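Local coordinates for protein acetone carboxylase alpha subunit (Xanthobacter autotrophicus Py2, PDB 5M45) that serves as the alpha subunit of acetone carboxylase, a hydantoinase B/oxoprolinase family protein built into a six-chain assembly with bound manganese and magnesium ions, at residues Ser62-Gly67 against Arg245-Glu250. Sequence-based numbering, arbitrary orientation.
Sequences SRLRAG and RKLVEE
L247 reaches across to G67 and R63, a leucine whose end sits on the backbone of the facing helix. The two segments belong to helices 54-75 and 227-255 of the hydantoinase B/oxoprolinase fold and run nearly antiparallel; the axes of 62-67 and 245-250 approach to 10.4 Å, with 169° between their N-to-C directions. The tip of L247 does most of the work: its CD2 sits 3.5 Å from G67 CA and 3.6 Å from R63 O. G67 has no side chain, and the L247 methyl rests directly on its CA. R63 O is also occupied within its own helix, accepting the hydrogen bond from G67 N. The CG of L247 stands anti to the backbone N (chi1 173°), and the CD2 methyl branches from there.

On one flank, L64 CD2 lies 4.2 Å from V248 CG2, the two side chains crossing at about a right angle, and the same methyl touches L247 CD2. Y260 of helix 257-282 packs against both L64 and V248, F263 adds to L64, and I160 of strand 153-162 packs on V248.

The other flank is polar. R63 and L247 cross obliquely, and R63 NH1 makes a salt bridge to E254, further along helix 227-255. E250 would add to the negative field there without touching the guanidinium. R65, which points away from 245-250, and S62 bond to the chain of another protein. Between guanidinium and leucine, the nearest atoms are R63 NH2 and L247 CD1, 4.1 Å apart.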
ATOM      1  N   SER A  62      14.511 -37.641  12.178  1.00 17.03           N
ATOM      2  CA  SER A  62      13.195 -38.261  12.132  1.00 17.59           C
ATOM      3  C   SER A  62      12.157 -37.417  12.868  1.00 17.85           C
ATOM      4  O   SER A  62      11.116 -37.083  12.303  1.00 17.35           O
ATOM      5  CB  SER A  62      13.277 -39.687  12.696  1.00 18.26           C
ATOM      6  OG  SER A  62      11.989 -40.283  12.879  1.00 18.60           O
ATOM      7  N   ARG A  63      12.464 -37.020  14.108  1.00 18.57           N
ATOM      8  CA  ARG A  63      11.511 -36.231  14.889  1.00 18.72           C
ATOM      9  C   ARG A  63      11.211 -34.847  14.310  1.00 17.52           C
ATOM     10  O   ARG A  63      10.060 -34.421  14.283  1.00 16.76           O
ATOM     11  CB  ARG A  63      11.971 -36.117  16.359  1.00 20.71           C
ATOM     12  CG  ARG A  63      11.749 -37.390  17.134  1.00 22.75           C
ATOM     13  CD  ARG A  63      11.871 -37.168  18.633  1.00 25.15           C
ATOM     14  NE  ARG A  63      10.756 -36.402  19.218  1.00 26.74           N
ATOM     15  CZ  ARG A  63      10.743 -35.946  20.477  1.00 29.16           C
ATOM     16  NH1 ARG A  63      11.758 -36.144  21.318  1.00 30.98           N
ATOM     17  NH2 ARG A  63       9.693 -35.285  20.919  1.00 30.15           N
ATOM     18  N   LEU A  64      12.249 -34.158  13.850  1.00 16.71           N
ATOM     19  CA  LEU A  64      12.112 -32.792  13.343  1.00 16.01           C
ATOM     20  C   LEU A  64      11.494 -32.756  11.932  1.00 15.40           C
ATOM     21  O   LEU A  64      10.675 -31.882  11.657  1.00 15.12           O
ATOM     22  CB  LEU A  64      13.468 -32.075  13.345  1.00 15.95           C
ATOM     23  CG  LEU A  64      14.058 -31.857  14.751  1.00 16.14           C
ATOM     24  CD1 LEU A  64      15.534 -31.398  14.636  1.00 16.24           C
ATOM     25  CD2 LEU A  64      13.236 -30.882  15.586  1.00 16.33           C
ATOM     26  N   ARG A  65      11.846 -33.712  11.065  1.00 15.12           N
ATOM     27  CA  ARG A  65      11.214 -33.782   9.747  1.00 14.81           C
ATOM     28  C   ARG A  65       9.708 -34.122   9.902  1.00 14.56           C
ATOM     29  O   ARG A  65       8.863 -33.519   9.234  1.00 14.32           O
ATOM     30  CB  ARG A  65      11.892 -34.795   8.816  1.00 14.95           C
ATOM     31  CG  ARG A  65      11.402 -34.671   7.366  1.00 14.86           C
ATOM     32  CD  ARG A  65      12.035 -35.651   6.387  1.00 15.09           C
ATOM     33  NE  ARG A  65      11.713 -37.060   6.701  1.00 15.07           N
ATOM     34  CZ  ARG A  65      11.902 -38.103   5.907  1.00 15.28           C
ATOM     35  NH1 ARG A  65      12.354 -37.971   4.663  1.00 15.15           N
ATOM     36  NH2 ARG A  65      11.565 -39.312   6.336  1.00 15.65           N
ATOM     37  N   ALA A  66       9.382 -35.075  10.774  1.00 14.39           N
ATOM     38  CA  ALA A  66       7.981 -35.396  11.078  1.00 14.30           C
ATOM     39  C   ALA A  66       7.225 -34.177  11.667  1.00 14.16           C
ATOM     40  O   ALA A  66       6.053 -33.944  11.346  1.00 13.83           O
ATOM     41  CB  ALA A  66       7.890 -36.589  12.037  1.00 14.47           C
ATOM     42  N   GLY A  67       7.907 -33.405  12.506  1.00 14.19           N
ATOM     43  CA  GLY A  67       7.344 -32.177  13.048  1.00 14.26           C
ATOM     44  C   GLY A  67       6.946 -31.126  12.030  1.00 14.15           C
ATOM     45  O   GLY A  67       5.827 -30.593  12.088  1.00 13.95           O
ATOM     46  N   ARG A 245       7.991 -24.533  17.089  1.00 15.63           N
ATOM     47  CA  ARG A 245       8.740 -23.984  18.251  1.00 15.97           C
ATOM     48  C   ARG A 245       8.626 -24.909  19.477  1.00 16.49           C
ATOM     49  O   ARG A 245       9.618 -25.234  20.129  1.00 15.93           O
ATOM     50  CB  ARG A 245       8.283 -22.570  18.611  1.00 15.62           C
ATOM     51  CG  ARG A 245       9.114 -21.912  19.739  1.00 15.62           C
ATOM     52  CD  ARG A 245       8.573 -20.534  20.136  1.00 15.47           C
ATOM     53  NE  ARG A 245       7.211 -20.647  20.651  1.00 15.42           N
ATOM     54  CZ  ARG A 245       6.395 -19.623  20.896  1.00 15.33           C
ATOM     55  NH1 ARG A 245       6.767 -18.359  20.694  1.00 15.20           N
ATOM     56  NH2 ARG A 245       5.176 -19.866  21.374  1.00 15.52           N
ATOM     57  N   LYS A 246       7.415 -25.344  19.762  1.00 17.40           N
ATOM     58  CA  LYS A 246       7.182 -26.241  20.895  1.00 19.00           C
ATOM     59  C   LYS A 246       7.917 -27.572  20.736  1.00 18.69           C
ATOM     60  O   LYS A 246       8.534 -28.075  21.679  1.00 18.14           O
ATOM     61  CB  LYS A 246       5.701 -26.464  21.060  1.00 20.90           C
ATOM     62  CG  LYS A 246       5.316 -27.271  22.290  1.00 23.19           C
ATOM     63  CD  LYS A 246       3.793 -27.306  22.345  1.00 25.36           C
ATOM     64  CE  LYS A 246       3.231 -28.643  22.812  1.00 27.74           C
ATOM     65  NZ  LYS A 246       2.615 -28.481  24.158  1.00 29.70           N
ATOM     66  N   LEU A 247       7.846 -28.151  19.543  1.00 18.01           N
ATOM     67  CA  LEU A 247       8.568 -29.405  19.269  1.00 17.99           C
ATOM     68  C   LEU A 247      10.106 -29.249  19.435  1.00 17.61           C
ATOM     69  O   LEU A 247      10.762 -30.116  20.050  1.00 17.51           O
ATOM     70  CB  LEU A 247       8.212 -29.954  17.894  1.00 18.03           C
ATOM     71  CG  LEU A 247       9.083 -31.161  17.499  1.00 18.34           C
ATOM     72  CD1 LEU A 247       8.655 -32.386  18.287  1.00 18.90           C
ATOM     73  CD2 LEU A 247       9.053 -31.427  16.039  1.00 18.32           C
ATOM     74  N   VAL A 248      10.672 -28.153  18.941  1.00 17.00           N
ATOM     75  CA  VAL A 248      12.119 -27.912  19.119  1.00 17.35           C
ATOM     76  C   VAL A 248      12.474 -27.839  20.625  1.00 18.12           C
ATOM     77  O   VAL A 248      13.450 -28.459  21.057  1.00 18.23           O
ATOM     78  CB  VAL A 248      12.647 -26.680  18.324  1.00 16.87           C
ATOM     79  CG1 VAL A 248      14.096 -26.328  18.693  1.00 16.70           C
ATOM     80  CG2 VAL A 248      12.535 -26.963  16.809  1.00 16.68           C
ATOM     81  N   GLU A 249      11.667 -27.134  21.406  1.00 19.18           N
ATOM     82  CA  GLU A 249      11.886 -27.040  22.862  1.00 20.75           C
ATOM     83  C   GLU A 249      11.864 -28.441  23.530  1.00 21.26           C
ATOM     84  O   GLU A 249      12.673 -28.704  24.399  1.00 20.59           O
ATOM     85  CB  GLU A 249      10.860 -26.090  23.525  1.00 21.92           C
ATOM     86  CG  GLU A 249      11.119 -24.606  23.219  1.00 23.30           C
ATOM     87  CD  GLU A 249       9.941 -23.653  23.594  1.00 24.93           C
ATOM     88  OE1 GLU A 249       8.833 -24.159  23.915  1.00 26.75           O
ATOM     89  OE2 GLU A 249      10.103 -22.388  23.550  1.00 25.74           O
ATOM     90  N   GLU A 250      10.940 -29.314  23.111  1.00 21.57           N
ATOM     91  CA  GLU A 250      10.840 -30.674  23.632  1.00 22.23           C
ATOM     92  C   GLU A 250      12.040 -31.541  23.253  1.00 21.47           C
ATOM     93  O   GLU A 250      12.554 -32.287  24.088  1.00 20.91           O
ATOM     94  CB  GLU A 250       9.534 -31.356  23.164  1.00 23.53           C
ATOM     95  CG  GLU A 250       8.296 -30.846  23.916  1.00 25.06           C
ATOM     96  CD  GLU A 250       6.948 -31.134  23.267  1.00 26.80           C
ATOM     97  OE1 GLU A 250       6.890 -31.735  22.165  1.00 28.98           O
ATOM     98  OE2 GLU A 250       5.907 -30.712  23.868  1.00 29.29           O
TER